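Local coordinates for peroxisomal membrane protein PEX15 (Saccharomyces cerevisiae, PDB 5VXV) that docks the Pex1/Pex6 AAA-ATPase complex on the peroxisomal membrane, where that complex extracts the Pex5 receptor, at residues L85-L88 and S89-L92; F107-D111 and H112-E116. All coordinates share one frame; numbering follows the deposited sequence.

Interaction 1. Residues L85-L88 and S89-L92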
loop_
_atom_site.group_PDB
_atom_site.type_symbol
_atom_site.label_atom_id
_atom_site.label_comp_id
_atom_site.label_asym_id
_atom_site.label_seq_id
_atom_site.Cartn_x
_atom_site.Cartn_y
_atom_site.Cartn_z
ATOM N N LEU A 85 -7.132 3.479 7.408
ATOM C CA LEU A 85 -8.262 3.417 6.487
ATOM C C LEU A 85 -9.427 4.277 6.960
ATOM O O LEU A 85 -10.303 4.614 6.154
ATOM C CB LEU A 85 -8.723 1.969 6.299
ATOM C CG LEU A 85 -7.952 1.136 5.269
ATOM C CD1 LEU A 85 -6.471 1.045 5.601
ATOM C CD2 LEU A 85 -8.568 -0.254 5.157
ATOM N N GLY A 86 -9.451 4.648 8.244
ATOM C CA GLY A 86 -10.516 5.487 8.763
ATOM C C GLY A 86 -10.418 6.946 8.372
ATOM O O GLY A 86 -11.415 7.669 8.469
ATOM N N ASP A 87 -9.243 7.402 7.939
ATOM C CA ASP A 87 -9.065 8.773 7.463
ATOM C C ASP A 87 -9.119 8.734 5.941
ATOM O O ASP A 87 -8.093 8.652 5.265
ATOM C CB ASP A 87 -7.756 9.375 7.959
ATOM C CG ASP A 87 -7.624 10.842 7.598
ATOM O OD1 ASP A 87 -8.491 11.350 6.853
ATOM O OD2 ASP A 87 -6.655 11.488 8.049
ATOM N N LEU A 88 -10.337 8.794 5.401
ATOM C CA LEU A 88 -10.520 8.731 3.959
ATOM C C LEU A 88 -9.957 9.949 3.239
ATOM O O LEU A 88 -9.846 9.915 2.009
ATOM C CB LEU A 88 -12.008 8.577 3.629
ATOM C CG LEU A 88 -12.705 7.331 4.185
ATOM C CD1 LEU A 88 -14.171 7.321 3.780
ATOM C CD2 LEU A 88 -12.023 6.047 3.726
ATOM N N SER A 89 -9.589 11.009 3.963
ATOM C CA SER A 89 -9.015 12.191 3.336
ATOM C C SER A 89 -7.528 12.045 3.032
ATOM O O SER A 89 -6.971 12.906 2.343
ATOM C CB SER A 89 -9.223 13.420 4.226
ATOM O OG SER A 89 -8.268 13.465 5.272
ATOM N N LYS A 90 -6.879 10.991 3.517
ATOM C CA LYS A 90 -5.451 10.763 3.297
ATOM C C LYS A 90 -5.268 9.435 2.563
ATOM O O LYS A 90 -4.704 8.472 3.095
ATOM C CB LYS A 90 -4.686 10.792 4.631
ATOM C CG LYS A 90 -4.584 12.192 5.233
ATOM C CD LYS A 90 -3.775 12.222 6.529
ATOM C CE LYS A 90 -2.365 11.697 6.332
ATOM N NZ LYS A 90 -1.469 12.007 7.485
ATOM N N LEU A 91 -5.731 9.397 1.312
ATOM C CA LEU A 91 -5.664 8.163 0.540
ATOM C C LEU A 91 -4.229 7.782 0.192
ATOM O O LEU A 91 -3.916 6.592 0.090
ATOM C CB LEU A 91 -6.503 8.308 -0.727
ATOM C CG LEU A 91 -6.654 7.067 -1.606
ATOM C CD1 LEU A 91 -7.192 5.885 -0.811
ATOM C CD2 LEU A 91 -7.574 7.383 -2.770
ATOM N N LEU A 92 -3.340 8.763 0.010
ATOM C CA LEU A 92 -1.958 8.429 -0.323
ATOM C C LEU A 92 -1.277 7.682 0.818
ATOM O O LEU A 92 -0.413 6.833 0.573
ATOM C CB LEU A 92 -1.176 9.695 -0.686
ATOM C CG LEU A 92 -1.662 10.476 -1.913
ATOM C CD1 LEU A 92 -0.714 11.626 -2.239
ATOM C CD2 LEU A 92 -1.823 9.568 -3.127
HETATM O O HOH W 1 -6.386 14.328 7.727
#

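Interaction 2. Residues F107-D111 and H112-E116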
loop_
_atom_site.group_PDB
_atom_site.type_symbol
_atom_site.label_atom_id
_atom_site.label_comp_id
_atom_site.label_asym_id
_atom_site.label_seq_id
_atom_site.Cartn_x
_atom_site.Cartn_y
_atom_site.Cartn_z
ATOM N N PHE A 107 8.500 -10.422 0.842
ATOM C CA PHE A 107 9.878 -10.666 1.249
ATOM C C PHE A 107 10.033 -11.370 2.590
ATOM O O PHE A 107 11.012 -12.098 2.770
ATOM C CB PHE A 107 10.660 -9.343 1.302
ATOM C CG PHE A 107 10.728 -8.626 -0.018
ATOM C CD1 PHE A 107 11.456 -9.155 -1.072
ATOM C CD2 PHE A 107 10.070 -7.423 -0.203
ATOM C CE1 PHE A 107 11.522 -8.498 -2.287
ATOM C CE2 PHE A 107 10.133 -6.760 -1.414
ATOM C CZ PHE A 107 10.859 -7.300 -2.459
ATOM N N ASN A 108 9.118 -11.170 3.538
ATOM C CA ASN A 108 9.261 -11.794 4.848
ATOM C C ASN A 108 8.686 -13.201 4.906
ATOM O O ASN A 108 9.103 -13.988 5.763
ATOM C CB ASN A 108 8.599 -10.929 5.924
ATOM C CG ASN A 108 9.424 -9.707 6.275
ATOM O OD1 ASN A 108 9.152 -8.604 5.804
ATOM N ND2 ASN A 108 10.444 -9.899 7.107
ATOM N N LEU A 109 7.753 -13.539 4.021
ATOM C CA LEU A 109 7.203 -14.885 3.960
ATOM C C LEU A 109 7.984 -15.726 2.960
ATOM O O LEU A 109 8.297 -15.271 1.856
ATOM C CB LEU A 109 5.725 -14.846 3.567
ATOM C CG LEU A 109 4.788 -14.096 4.517
ATOM C CD1 LEU A 109 3.353 -14.174 4.015
ATOM C CD2 LEU A 109 4.885 -14.640 5.937
ATOM N N THR A 110 8.297 -16.959 3.358
ATOM C CA THR A 110 9.045 -17.882 2.515
ATOM C C THR A 110 8.168 -18.943 1.866
ATOM O O THR A 110 8.454 -19.362 0.739
ATOM C CB THR A 110 10.136 -18.585 3.331
ATOM O OG1 THR A 110 9.531 -19.470 4.282
ATOM C CG2 THR A 110 10.998 -17.569 4.070
ATOM N N ASP A 111 7.109 -19.381 2.543
ATOM C CA ASP A 111 6.257 -20.449 2.032
ATOM C C ASP A 111 5.250 -19.874 1.042
ATOM O O ASP A 111 4.428 -19.026 1.406
ATOM C CB ASP A 111 5.547 -21.151 3.186
ATOM C CG ASP A 111 4.661 -22.290 2.720
ATOM O OD1 ASP A 111 4.784 -22.702 1.548
ATOM O OD2 ASP A 111 3.846 -22.777 3.532
ATOM N N HIS A 112 5.316 -20.336 -0.209
ATOM C CA HIS A 112 4.412 -19.830 -1.236
ATOM C C HIS A 112 2.954 -20.078 -0.873
ATOM O O HIS A 112 2.083 -19.272 -1.216
ATOM C CB HIS A 112 4.736 -20.475 -2.584
ATOM C CG HIS A 112 3.773 -20.115 -3.671
ATOM N ND1 HIS A 112 2.769 -20.963 -4.086
ATOM C CD2 HIS A 112 3.656 -18.995 -4.424
ATOM C CE1 HIS A 112 2.077 -20.383 -5.051
ATOM N NE2 HIS A 112 2.595 -19.189 -5.275
ATOM N N THR A 113 2.665 -21.187 -0.190
ATOM C CA THR A 113 1.296 -21.448 0.241
ATOM C C THR A 113 0.820 -20.377 1.217
ATOM O O THR A 113 -0.320 -19.905 1.127
ATOM C CB THR A 113 1.202 -22.839 0.871
ATOM O OG1 THR A 113 1.657 -23.821 -0.069
ATOM C CG2 THR A 113 -0.232 -23.163 1.278
ATOM N N GLU A 114 1.684 -19.973 2.151
ATOM C CA GLU A 114 1.310 -18.927 3.097
ATOM C C GLU A 114 1.242 -17.565 2.416
ATOM O O GLU A 114 0.392 -16.735 2.760
ATOM C CB GLU A 114 2.296 -18.890 4.262
ATOM C CG GLU A 114 1.906 -17.913 5.361
ATOM C CD GLU A 114 2.892 -17.903 6.513
ATOM O OE1 GLU A 114 3.922 -18.606 6.424
ATOM O OE2 GLU A 114 2.638 -17.191 7.507
ATOM N N GLN A 115 2.135 -17.311 1.457
ATOM C CA GLN A 115 2.061 -16.071 0.693
ATOM C C GLN A 115 0.722 -15.958 -0.023
ATOM O O GLN A 115 0.074 -14.907 0.004
ATOM C CB GLN A 115 3.210 -15.999 -0.314
ATOM C CG GLN A 115 4.564 -15.704 0.298
ATOM C CD GLN A 115 5.658 -15.630 -0.747
ATOM O OE1 GLN A 115 5.834 -16.553 -1.542
ATOM N NE2 GLN A 115 6.392 -14.522 -0.760
ATOM N N GLU A 116 0.294 -17.040 -0.676
ATOM C CA GLU A 116 -1.001 -17.034 -1.344
ATOM C C GLU A 116 -2.125 -16.774 -0.351
ATOM O O GLU A 116 -3.035 -15.983 -0.621
ATOM C CB GLU A 116 -1.217 -18.361 -2.071
ATOM C CG GLU A 116 -0.540 -18.431 -3.430
ATOM C CD GLU A 116 -1.215 -17.546 -4.459
ATOM O OE1 GLU A 116 -2.461 -17.481 -4.457
ATOM O OE2 GLU A 116 -0.502 -16.906 -5.260
#

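Interaction 1. Residues L85-L88 and S89-L92
Asp87 and Lys90 are the outer residues of a type I beta turn that reverses the chain between helix 75-86 and helix 91-108. The turn is closed by Lys90 N donating to Asp87 O at 3.2 Å; the bond is nearly straight, with the N-H well above the carbonyl plane. Asp87 fastens the same corner a second time through its side chain. With CG anti to the backbone N (chi1 -174°), the carboxylate swings over the turn, and OD1 receives two donors from one residue: Ser89 OG at 2.7 Å, on the syn side and 19° out of the carboxylate plane, and Ser89 N at 3.1 Å, from above that plane. A water donates to Asp87 OD2 and to Ser89 OG, closing a small ring on the solvent side. OD2 also lies 3.3 Å from Lys90 CD, where the aspartate crosses the lysine's aliphatic chain at a slant; the lysine NZ leads on to a salt bridge with Asp43. Replacing Asp87 by alanine removes the carboxylate and is likely to leave Ser89 N and OG without their shared acceptor. Meanwhile Leu88 turns its side chain onto Phe129 and Met137. The bond from Ser89 N to Asp87 OD1 makes an Asx turn; with the type I beta turn from the same aspartate it forms an Asx motif, here a tight link between consecutive helices.

Interaction 2. Residues F107-D111 and H112-E116
Asp111, Leu109 and Gln115 carry this junction, a classic helix N-cap at the start of helix 112-136, just after the chain leaves helix 91-108. Asp111 is the N-cap residue. With chi1 at -179° its CG lies trans to the main-chain N and beside the carbonyl carbon, bringing the carboxylate back over the first turn of the helix, where OD1 accepts from Thr113 N at 3.1 Å. The donor sits steeply above the carboxylate plane, 72° out of it, and the aspartate and threonine side chains run side by side in the same direction. A negative group at this end would be expected to interact favourably with the helix dipole. The carbonyl of the same residue starts the regular helical bonding: Gln115 N donates to Asp111 O at 2.9 Å, nearly along the C=O axis.

Leu109 forms the nonpolar half of the contact. Its CB is directed toward the new helix and meets Gln115 CG at 3.6 Å, while CD1 lies 4.0 Å from Gln115 CA. The other methyl, CD2, approaches Glu114 OE2 at 3.7 Å; here the two side chains cross at about a right angle, the glutamate's carboxylate end lying against the methyl. The Glu114 and Asp111 carboxylates, probably both negative, are not in contact, OE1 of Glu114 being 5.1 Å from OD2 of Asp111.

Gln115 then reaches back across the linker, its chain extended beyond CG. The amide passes beside the Leu109 carbonyl, yet its bond is made further back: Gln115 NE2 donates to the backbone oxygen of Ile105, in the last turn of helix 91-108.

Interactions 1 and 2 come in series along the chain and share helix 91-108: the first lies where helix 75-86 gives way to it, the second where it passes the chain on to helix 112-136. Their centres are 28 Å apart and their nearest atoms about 17 Å; they do not touch, and they lie on opposite sides of the chain's centre. Both are surface corners of a mostly helical domain, predicted to be cytoplasmic, and in both an aspartate carboxylate bonds to a backbone N-H two residues on. Since Leu91, at the start of helix 91-108, meets Tyr133 near the end of helix 112-136, the two helices run back against each other, with interaction 2 at the connected end and interaction 1 at the other.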